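Local structure of mevalonate diphosphate decarboxylase (Legionella pneumophila, 3LTO) at residues Ser69-Ala72 with Gln73-Phe76; Phe87-Val90 with Gly91-Ile95; Ile77-Leu80 with Val81-Lys84; Lys19-Glu22 with Asn23-Leu26; Leu133-Ile136 with Asp137-Ala140. The protein probably catalyses the ATP-dependent decarboxylation of mevalonate diphosphate to isopentenyl diphosphate, a step of isoprenoid biosynthesis. All coordinates share one frame; numbering follows the deposited sequence.

Contact 1 of 5, residues Ser69-Ala72 with Gln73-Phe76; sequences SVEA and QKRF. With SO4 (sulfate ion), chain E.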
# COMPACT_ATOMS: atom_id res chain seq x y z
N SER A 69 -22.07 -14.76 21.68
CA SER A 69 -21.72 -13.51 21.01
C SER A 69 -22.40 -13.33 19.67
O SER A 69 -22.51 -14.26 18.88
CB SER A 69 -20.22 -13.42 20.78
OG SER A 69 -19.85 -14.16 19.63
N VAL A 70 -22.85 -12.12 19.43
CA VAL A 70 -23.49 -11.80 18.18
C VAL A 70 -22.46 -11.07 17.32
O VAL A 70 -22.21 -11.45 16.18
CB VAL A 70 -24.71 -10.89 18.43
CG1 VAL A 70 -25.14 -10.22 17.13
CG2 VAL A 70 -25.85 -11.72 19.01
N GLU A 71 -21.84 -10.05 17.90
CA GLU A 71 -20.86 -9.25 17.19
C GLU A 71 -19.66 -10.03 16.67
O GLU A 71 -19.27 -9.86 15.51
CB GLU A 71 -20.39 -8.10 18.09
CG GLU A 71 -19.68 -6.99 17.33
CD GLU A 71 -20.50 -6.49 16.15
OE1 GLU A 71 -21.73 -6.32 16.30
OE2 GLU A 71 -19.91 -6.26 15.08
N ALA A 72 -19.08 -10.88 17.51
CA ALA A 72 -17.92 -11.67 17.11
C ALA A 72 -18.29 -12.65 16.01
O ALA A 72 -17.56 -12.83 15.04
CB ALA A 72 -17.37 -12.44 18.31
N GLN A 73 -19.44 -13.29 16.18
CA GLN A 73 -19.91 -14.26 15.21
C GLN A 73 -20.19 -13.59 13.87
O GLN A 73 -19.82 -14.10 12.82
CB GLN A 73 -21.16 -14.95 15.75
CG GLN A 73 -21.74 -16.00 14.84
CD GLN A 73 -22.81 -16.81 15.53
OE1 GLN A 73 -23.48 -16.32 16.44
NE2 GLN A 73 -22.99 -18.05 15.09
N LYS A 74 -20.85 -12.44 13.91
CA LYS A 74 -21.18 -11.70 12.70
C LYS A 74 -19.93 -11.39 11.87
O LYS A 74 -19.92 -11.62 10.66
CB LYS A 74 -21.88 -10.39 13.06
CG LYS A 74 -21.99 -9.44 11.91
CD LYS A 74 -22.44 -8.07 12.38
CE LYS A 74 -21.78 -6.97 11.59
NZ LYS A 74 -20.37 -6.81 12.04
N ARG A 75 -18.91 -10.86 12.53
CA ARG A 75 -17.66 -10.51 11.86
C ARG A 75 -16.97 -11.73 11.27
O ARG A 75 -16.48 -11.69 10.14
CB ARG A 75 -16.70 -9.83 12.84
CG ARG A 75 -17.21 -8.54 13.45
CD ARG A 75 -17.05 -7.38 12.49
NE ARG A 75 -15.65 -7.13 12.15
CZ ARG A 75 -15.24 -6.15 11.35
NH1 ARG A 75 -16.13 -5.32 10.80
NH2 ARG A 75 -13.95 -6.00 11.09
N PHE A 76 -16.92 -12.82 12.04
CA PHE A 76 -16.24 -14.04 11.60
C PHE A 76 -16.91 -14.69 10.39
O PHE A 76 -16.23 -15.09 9.45
CB PHE A 76 -16.16 -15.03 12.77
CG PHE A 76 -14.90 -15.87 12.78
CD1 PHE A 76 -13.64 -15.26 12.73
CD2 PHE A 76 -14.96 -17.26 12.85
CE1 PHE A 76 -12.47 -16.02 12.75
CE2 PHE A 76 -13.80 -18.03 12.87
CZ PHE A 76 -12.55 -17.41 12.82
S SO4 E . -22.05 -9.20 21.76
O1 SO4 E . -20.81 -9.88 21.42
O2 SO4 E . -22.96 -10.13 22.45
O3 SO4 E . -21.75 -8.05 22.65
O4 SO4 E . -22.68 -8.73 20.53

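Contact 2 of 5, residues Phe87-Val90 with Gly91-Ile95; sequences FGYV and GGFLI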
# COMPACT_ATOMS: atom_id res chain seq x y z
N PHE A 87 -13.61 -16.14 -4.20
CA PHE A 87 -13.38 -17.33 -5.02
C PHE A 87 -14.59 -17.66 -5.90
O PHE A 87 -14.53 -18.58 -6.71
CB PHE A 87 -13.07 -18.54 -4.13
CG PHE A 87 -11.66 -18.58 -3.62
CD1 PHE A 87 -10.67 -19.28 -4.31
CD2 PHE A 87 -11.31 -17.93 -2.44
CE1 PHE A 87 -9.36 -19.34 -3.84
CE2 PHE A 87 -10.01 -17.98 -1.95
CZ PHE A 87 -9.03 -18.68 -2.65
N GLY A 88 -15.67 -16.91 -5.73
CA GLY A 88 -16.88 -17.16 -6.51
C GLY A 88 -17.54 -18.48 -6.15
O GLY A 88 -18.13 -19.14 -7.01
N TYR A 89 -17.46 -18.86 -4.88
CA TYR A 89 -18.05 -20.10 -4.41
C TYR A 89 -19.40 -19.87 -3.75
O TYR A 89 -19.62 -18.84 -3.11
CB TYR A 89 -17.12 -20.77 -3.40
CG TYR A 89 -17.64 -22.08 -2.85
CD1 TYR A 89 -17.45 -23.27 -3.55
CD2 TYR A 89 -18.27 -22.14 -1.61
CE1 TYR A 89 -17.86 -24.48 -3.04
CE2 TYR A 89 -18.70 -23.37 -1.08
CZ TYR A 89 -18.49 -24.53 -1.80
OH TYR A 89 -18.87 -25.76 -1.29
N VAL A 90 -20.30 -20.84 -3.90
CA VAL A 90 -21.62 -20.76 -3.30
C VAL A 90 -21.83 -22.03 -2.48
O VAL A 90 -21.81 -23.13 -3.03
CB VAL A 90 -22.73 -20.66 -4.36
CG1 VAL A 90 -24.10 -20.57 -3.67
CG2 VAL A 90 -22.51 -19.42 -5.24
N GLY A 91 -22.01 -21.88 -1.18
CA GLY A 91 -22.21 -23.03 -0.32
C GLY A 91 -21.83 -22.67 1.10
O GLY A 91 -20.98 -21.81 1.31
N GLY A 92 -22.46 -23.32 2.08
CA GLY A 92 -22.17 -23.02 3.47
C GLY A 92 -21.13 -23.93 4.09
O GLY A 92 -20.85 -25.01 3.57
N PHE A 93 -20.56 -23.49 5.21
CA PHE A 93 -19.54 -24.26 5.91
C PHE A 93 -19.81 -24.24 7.41
O PHE A 93 -20.35 -23.26 7.94
CB PHE A 93 -18.16 -23.65 5.68
CG PHE A 93 -17.59 -23.90 4.32
CD1 PHE A 93 -16.89 -25.07 4.04
CD2 PHE A 93 -17.74 -22.95 3.31
CE1 PHE A 93 -16.36 -25.31 2.77
CE2 PHE A 93 -17.21 -23.18 2.03
CZ PHE A 93 -16.52 -24.36 1.76
N LEU A 94 -19.44 -25.32 8.08
CA LEU A 94 -19.55 -25.39 9.53
C LEU A 94 -18.16 -24.90 9.92
O LEU A 94 -17.16 -25.45 9.48
CB LEU A 94 -19.75 -26.83 10.01
CG LEU A 94 -19.61 -27.06 11.52
CD1 LEU A 94 -20.62 -26.22 12.28
CD2 LEU A 94 -19.82 -28.54 11.85
N ILE A 95 -18.09 -23.85 10.72
CA ILE A 95 -16.81 -23.29 11.14
C ILE A 95 -16.53 -23.65 12.59
O ILE A 95 -17.29 -23.32 13.48
CB ILE A 95 -16.81 -21.75 11.04
CG1 ILE A 95 -17.34 -21.33 9.67
CG2 ILE A 95 -15.40 -21.20 11.26
CD1 ILE A 95 -17.59 -19.85 9.53

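Contact 3 of 5, residues Ile77-Leu80 with Val81-Lys84; sequences IDHL and VRLK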
# COMPACT_ATOMS: atom_id res chain seq x y z
N ILE A 77 -18.24 -14.80 10.43
CA ILE A 77 -18.98 -15.39 9.33
C ILE A 77 -18.89 -14.48 8.10
O ILE A 77 -18.62 -14.94 6.99
CB ILE A 77 -20.45 -15.66 9.76
CG1 ILE A 77 -20.48 -16.87 10.70
CG2 ILE A 77 -21.34 -15.89 8.54
CD1 ILE A 77 -21.85 -17.19 11.31
N ASP A 78 -19.10 -13.18 8.29
CA ASP A 78 -18.99 -12.25 7.17
C ASP A 78 -17.64 -12.41 6.46
O ASP A 78 -17.55 -12.29 5.24
CB ASP A 78 -19.12 -10.79 7.63
CG ASP A 78 -20.56 -10.38 7.87
OD1 ASP A 78 -21.47 -11.12 7.44
OD2 ASP A 78 -20.77 -9.31 8.48
N HIS A 79 -16.59 -12.69 7.23
CA HIS A 79 -15.27 -12.85 6.62
C HIS A 79 -15.24 -14.09 5.75
O HIS A 79 -14.58 -14.10 4.71
CB HIS A 79 -14.17 -12.92 7.68
CG HIS A 79 -12.79 -12.92 7.11
ND1 HIS A 79 -12.30 -11.87 6.36
CD2 HIS A 79 -11.80 -13.84 7.15
CE1 HIS A 79 -11.08 -12.15 5.96
NE2 HIS A 79 -10.75 -13.34 6.42
N LEU A 80 -15.94 -15.15 6.16
CA LEU A 80 -15.96 -16.35 5.35
C LEU A 80 -16.72 -16.04 4.07
O LEU A 80 -16.28 -16.39 2.98
CB LEU A 80 -16.63 -17.52 6.08
CG LEU A 80 -16.74 -18.81 5.24
CD1 LEU A 80 -15.35 -19.16 4.72
CD2 LEU A 80 -17.32 -19.98 6.07
N VAL A 81 -17.86 -15.37 4.20
CA VAL A 81 -18.68 -15.01 3.04
C VAL A 81 -17.81 -14.22 2.08
O VAL A 81 -17.79 -14.47 0.87
CB VAL A 81 -19.89 -14.13 3.47
CG1 VAL A 81 -20.59 -13.55 2.24
CG2 VAL A 81 -20.88 -14.97 4.29
N ARG A 82 -17.09 -13.26 2.64
CA ARG A 82 -16.19 -12.41 1.87
C ARG A 82 -15.21 -13.28 1.10
O ARG A 82 -14.96 -13.06 -0.09
CB ARG A 82 -15.44 -11.46 2.82
CG ARG A 82 -14.28 -10.69 2.19
CD ARG A 82 -13.61 -9.74 3.20
NE ARG A 82 -14.60 -8.83 3.78
CZ ARG A 82 -14.93 -8.79 5.06
NH1 ARG A 82 -14.35 -9.60 5.94
NH2 ARG A 82 -15.89 -7.96 5.47
N LEU A 83 -14.65 -14.28 1.78
CA LEU A 83 -13.68 -15.16 1.14
C LEU A 83 -14.33 -16.03 0.07
O LEU A 83 -13.75 -16.24 -1.00
CB LEU A 83 -12.98 -16.03 2.20
CG LEU A 83 -12.17 -15.22 3.21
CD1 LEU A 83 -11.56 -16.14 4.26
CD2 LEU A 83 -11.07 -14.44 2.49
N LYS A 84 -15.54 -16.50 0.33
CA LYS A 84 -16.24 -17.33 -0.64
C LYS A 84 -16.56 -16.54 -1.90
O LYS A 84 -16.47 -17.06 -3.02
CB LYS A 84 -17.53 -17.89 -0.04
CG LYS A 84 -17.30 -18.89 1.08
CD LYS A 84 -18.59 -19.55 1.51
CE LYS A 84 -19.60 -18.54 2.06
NZ LYS A 84 -20.80 -19.24 2.58

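Contact 4 of 5, residues Lys19-Glu22 with Asn23-Leu26; sequences KKDE and NSNL. With SO4 (sulfate ion), chain D.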
# COMPACT_ATOMS: atom_id res chain seq x y z
N LYS A 19 -7.13 2.60 13.83
CA LYS A 19 -7.24 3.96 13.34
C LYS A 19 -6.96 3.87 11.84
O LYS A 19 -5.82 3.68 11.43
CB LYS A 19 -6.22 4.86 14.04
CG LYS A 19 -6.46 6.36 13.86
CD LYS A 19 -5.64 7.19 14.83
CE LYS A 19 -5.69 8.66 14.45
NZ LYS A 19 -5.16 8.89 13.06
N LYS A 20 -8.00 4.00 11.03
CA LYS A 20 -7.84 3.88 9.58
C LYS A 20 -8.69 4.87 8.81
O LYS A 20 -9.65 5.43 9.34
CB LYS A 20 -8.19 2.46 9.15
CG LYS A 20 -9.62 2.06 9.50
CD LYS A 20 -9.92 0.62 9.12
CE LYS A 20 -11.37 0.27 9.44
NZ LYS A 20 -11.68 -1.17 9.19
N ASP A 21 -8.35 5.07 7.54
CA ASP A 21 -9.07 5.99 6.67
C ASP A 21 -10.44 5.40 6.32
O ASP A 21 -10.55 4.24 5.93
CB ASP A 21 -8.27 6.25 5.39
CG ASP A 21 -8.89 7.33 4.52
OD1 ASP A 21 -8.67 8.52 4.81
OD2 ASP A 21 -9.62 6.97 3.57
N GLU A 22 -11.47 6.23 6.43
CA GLU A 22 -12.84 5.80 6.16
C GLU A 22 -13.12 5.30 4.74
O GLU A 22 -13.96 4.43 4.55
CB GLU A 22 -13.79 6.96 6.48
CG GLU A 22 -15.25 6.62 6.36
CD GLU A 22 -16.14 7.74 6.86
OE1 GLU A 22 -16.11 8.84 6.26
OE2 GLU A 22 -16.85 7.53 7.87
N ASN A 23 -12.39 5.83 3.76
CA ASN A 23 -12.63 5.44 2.37
C ASN A 23 -11.64 4.48 1.72
O ASN A 23 -12.03 3.62 0.92
CB ASN A 23 -12.73 6.71 1.52
CG ASN A 23 -13.91 7.57 1.92
OD1 ASN A 23 -13.82 8.79 1.95
ND2 ASN A 23 -15.04 6.92 2.21
N SER A 24 -10.35 4.63 2.05
CA SER A 24 -9.31 3.77 1.48
C SER A 24 -9.06 2.55 2.36
O SER A 24 -8.50 1.56 1.91
CB SER A 24 -8.01 4.55 1.33
OG SER A 24 -7.49 4.89 2.61
N ASN A 25 -9.47 2.66 3.62
CA ASN A 25 -9.31 1.62 4.62
C ASN A 25 -7.84 1.38 4.98
O ASN A 25 -7.49 0.37 5.59
CB ASN A 25 -9.96 0.31 4.17
CG ASN A 25 -10.36 -0.58 5.35
OD1 ASN A 25 -11.07 -0.15 6.26
ND2 ASN A 25 -9.91 -1.83 5.32
N LEU A 26 -6.98 2.32 4.59
CA LEU A 26 -5.55 2.23 4.88
C LEU A 26 -5.33 2.73 6.31
O LEU A 26 -6.02 3.63 6.77
CB LEU A 26 -4.77 3.10 3.90
CG LEU A 26 -4.86 2.72 2.42
CD1 LEU A 26 -4.39 3.88 1.55
CD2 LEU A 26 -4.01 1.47 2.17
S SO4 D . -10.10 -3.03 11.86
O1 SO4 D . -9.27 -2.61 10.72
O2 SO4 D . -10.12 -4.50 11.95
O3 SO4 D . -9.55 -2.47 13.10
O4 SO4 D . -11.48 -2.53 11.67
O HOH W 1 -11.41 -3.27 7.47

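Contact 5 of 5, residues Leu133-Ile136 with Asp137-Ala140; sequences LPSI and DEQA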
# COMPACT_ATOMS: atom_id res chain seq x y z
N LEU A 133 -4.12 -21.26 -5.27
CA LEU A 133 -4.13 -20.78 -3.89
C LEU A 133 -3.49 -19.39 -3.89
O LEU A 133 -2.46 -19.17 -4.53
CB LEU A 133 -3.32 -21.71 -3.01
CG LEU A 133 -3.20 -21.28 -1.55
CD1 LEU A 133 -4.51 -21.54 -0.84
CD2 LEU A 133 -2.07 -22.06 -0.89
N PRO A 134 -4.10 -18.43 -3.17
CA PRO A 134 -3.53 -17.08 -3.13
C PRO A 134 -2.19 -17.04 -2.39
O PRO A 134 -1.96 -17.80 -1.45
CB PRO A 134 -4.61 -16.27 -2.39
CG PRO A 134 -5.86 -17.08 -2.56
CD PRO A 134 -5.37 -18.49 -2.43
N SER A 135 -1.32 -16.14 -2.82
CA SER A 135 -0.01 -15.98 -2.19
C SER A 135 -0.20 -15.54 -0.75
O SER A 135 -1.31 -15.20 -0.34
CB SER A 135 0.80 -14.92 -2.92
OG SER A 135 0.17 -13.66 -2.78
N ILE A 136 0.89 -15.53 0.01
CA ILE A 136 0.84 -15.11 1.40
C ILE A 136 0.35 -13.66 1.47
O ILE A 136 -0.53 -13.33 2.26
CB ILE A 136 2.22 -15.18 2.05
CG1 ILE A 136 2.76 -16.61 1.98
CG2 ILE A 136 2.14 -14.70 3.51
CD1 ILE A 136 1.92 -17.63 2.70
N ASP A 137 0.92 -12.80 0.63
CA ASP A 137 0.56 -11.39 0.62
C ASP A 137 -0.90 -11.16 0.27
O ASP A 137 -1.55 -10.28 0.83
CB ASP A 137 1.45 -10.61 -0.36
CG ASP A 137 2.92 -10.62 0.05
OD1 ASP A 137 3.23 -11.08 1.17
OD2 ASP A 137 3.76 -10.16 -0.75
N GLU A 138 -1.42 -11.96 -0.65
CA GLU A 138 -2.82 -11.80 -1.03
C GLU A 138 -3.70 -12.25 0.12
O GLU A 138 -4.76 -11.68 0.37
CB GLU A 138 -3.12 -12.63 -2.27
CG GLU A 138 -2.31 -12.21 -3.47
CD GLU A 138 -2.67 -12.99 -4.72
OE1 GLU A 138 -2.44 -14.22 -4.76
OE2 GLU A 138 -3.20 -12.35 -5.66
N GLN A 139 -3.27 -13.29 0.82
CA GLN A 139 -4.04 -13.81 1.94
C GLN A 139 -4.09 -12.81 3.08
O GLN A 139 -5.11 -12.65 3.73
CB GLN A 139 -3.45 -15.14 2.41
CG GLN A 139 -3.99 -16.32 1.64
CD GLN A 139 -3.37 -17.62 2.07
OE1 GLN A 139 -2.50 -18.16 1.38
NE2 GLN A 139 -3.80 -18.13 3.22
N ALA A 140 -2.96 -12.15 3.32
CA ALA A 140 -2.87 -11.16 4.39
C ALA A 140 -3.79 -9.99 4.08
O ALA A 140 -4.49 -9.51 4.96
CB ALA A 140 -1.42 -10.66 4.53

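Contact 1 of 5, residues Ser69-Ala72 with Gln73-Phe76
Glu71 and Lys74 form a salt bridge across the opening turn of helix 71-87, OE2 of Glu71 lying 3.1 Å from NZ of Lys74. The two chains run side by side and point the same way; the ammonium meets the carboxylate on its syn side, 28° out of the carboxylate plane. A bend at chi2 of Glu71 (52°) turns OE2 along the helix toward the next turn, and late bends in Lys74 bring NZ back to it. Beneath them the first i to i+4 backbone bonds close: Lys74 N to Val70 O (2.8 Å), Arg75 N to Glu71 O (3.2 Å) and Phe76 N to Ala72 O (3.1 Å). At the N-terminal end a sulfate ion, probably from the crystallisation liquor, takes a hydrogen bond from Glu71 N through its O4 (3.1 Å); the positive end of the helix dipole would favour such an anion. CG of Arg75 packs on Glu71 O, but the guanidinium reaches past the turn, its NH2 bonding to Gly146 O. Phe76 turns inward, edge-to-face with Phe114 of helix 110-129, so the helix start is held in place within the beta-alpha-beta unit 54-55, 71-87, 93-99. CB of Phe76 also rests on the preceding turn, 3.5 Å from Ala72 O.

Contact 2 of 5, residues Phe87-Val90 with Gly91-Ile95
Tyr89 brings the CE2 corner of its ring against Phe93 and the backbone of Gly91. Tyr89 CE2 lies 3.5 Å from Phe93 CE2 and 3.6 Å from Gly91 CA. The two side chains come from opposite directions and their rings meet obliquely, with planes 34° apart and centroids separated by 5.5 Å. CZ of Phe93 also approaches the hydroxyl end of the tyrosine, 4.1 Å from Tyr89 OH. With CG opposite the backbone N (chi1 -180°), the Tyr89 ring is carried forward along the chain until CE2 reaches Gly91 CA. No hydrogen bond joins the two segments, so the contact between them is apolar. The chain here makes the connection from helix 71-87 to strand 93-99 within a beta-alpha-beta unit. Gly88 ends the helix with positive phi in a Schellman motif. Further on, Gly91 has phi 157°, a conformation suited to glycine, and its CA lies against the Tyr89 ring. Val90 turns its side chain away from the following residues and touches Lys51, on the far side of the turn from the aromatic pair. Phe93, in strand 93-99, packs on Leu80 and Lys84 of the preceding helix and on Leu128 of helix 110-129, while its backbone N is bonded to Asp53 OD1. Leu128 also meets the Tyr89 ring, and Lys84 NZ donates a hydrogen bond to Gly91 O.

Contact 3 of 5, residues Ile77-Leu80 with Val81-Lys84
Val81 bonds through its backbone N to Ile77 O (2.9 Å), while its CG2 makes a loose apolar contact with CG2 of Ile77. Arg82 follows, its N held by Asp78 O and its side chain reaching back along the helix to His79. A bend at chi3 (-55°) swings the guanidinium round so that NH1 of Arg82 donates to ND1 of His79, 3.1 Å away. The donor lies in the imidazole plane and the acceptor in the guanidinium plane, although the two planes are 46° apart. Leu83 then lies over one face of the same imidazole: its CG is 4.2 Å from the ring centroid, a CH-pi contact, and Leu83 CD1 is 3.6 Å from His79 NE2. That NE2 is bonded to Thr118 OG1 of helix 110-129, so the ring is gripped at both nitrogens and its rotation is fixed. CG of Lys84 is 4.1 Å from CD1 of Leu80, and NZ of Lys84 forms a salt bridge with Asp53. These i to i+3 and i to i+4 pairings are those of a regular amphipathic alpha-helix, here the helix of the beta-alpha-beta unit 54-55, 71-87, 93-99.

Contact 4 of 5, residues Lys19-Glu22 with Asn23-Leu26
Lys20 sends its side chain alongside Asn25, both pointing the same way. Its CB sits 3.4 Å from Leu26 O; CG, placed between the backbone N and the carbonyl carbon (chi1 59°), starts an extended chain, and CD and CE then pass Asn25 OD1. At the tip, NZ of Lys20 makes a weak hydrogen bond to Asn25 OD1 and donates to O4 of a sulfate ion at 2.8 Å. A water 2.7 Å from Lys20 NZ accepts from it and also from Asn25 ND2, bridging the two side chains. Beyond the lysine, Asp21 OD2 receives Ser24 N (2.9 Å) on its anti lone pair and Asn23 N (3.0 Å) from above the carboxylate plane, tying the turn to one carboxylate oxygen. Backbone bonds Asp21 N to Leu26 O (2.8 Å) and Asn25 N to Asp21 O close the turn, and Ser24 OG accepts from Leu26 N in an ST turn. The sulfate, probably from the crystallisation liquor, is also bonded by Tyr16, Arg144 and Gly148. The loop connects strands 2-12 and 31-47; Arg144, at the end of helix 136-144, holds Asn25 O, and Asn23 and Leu26 pack on Glu187 and Ser184 of the second subunit.

Contact 5 of 5, residues Leu133-Ile136 with Asp137-Ala140
Ser135 and Glu138 exchange hydrogen bonds in a capping box at the start of helix 136-144. The backbone N of Glu138 donates to Ser135 OG (3.2 Å), and the backbone N of Ser135 donates in return to Glu138 OE1 (3.0 Å, N-H...O angle 163°). OE1 accepts this N-H on its anti lone pair, the one away from the other carboxylate oxygen, and also receives a weak bond from Ser135 OG. The serine hydroxyl lies between its own backbone N and carbonyl carbon (chi1 65°), which turns it toward the first turn of the helix, where Ser135 OG comes 3.0 Å from Glu138 CG. The glutamate folds back to the cap with CG beside its backbone N (chi1 -61°) before extending. Its negative charge at the N-terminal end of the helix would probably interact favourably with the helix dipole. Behind the cap, Gln139 N bonds to Ser135 O (3.0 Å) and Ala140 N to Ile136 O (2.9 Å), the first regular backbone bonds of the helix. Pro134, just before the cap, sets its CB 3.8 Å from Glu138 OE1 and 4.1 Å from Gln139 CG. Farther out, Asp137 OD1 is bonded to Tyr155 OH, while Ile136, Gln139 and Ala140 touch Phe154. Leu133 and Gln139 lie against helix 110-129, through Ser122 in both cases. The capped turn thus begins helix 136-144 beside helix 110-129, directly after the loop that joins the two.

From the N terminus, contact 4 comes first, closing a tight turn within the loop between strands 2-12 and 31-47. Contacts 1 and 3 follow in one helix, 71-87, adjoining in sequence, and contact 2 carries the chain from that helix into strand 93-99. Contact 5 opens helix 136-144 after the intervening helix 110-129. All five are local and in series, so none nests within or crosses another. Contact 2 folds back on its predecessors: Ile95 packs on Phe76 of contact 1 and on Leu80 of contact 3. Contact 2 also meets contact 5, where Phe87 CZ lies 3.6 Å from Pro134 CG. Contact 4 touches none of the others.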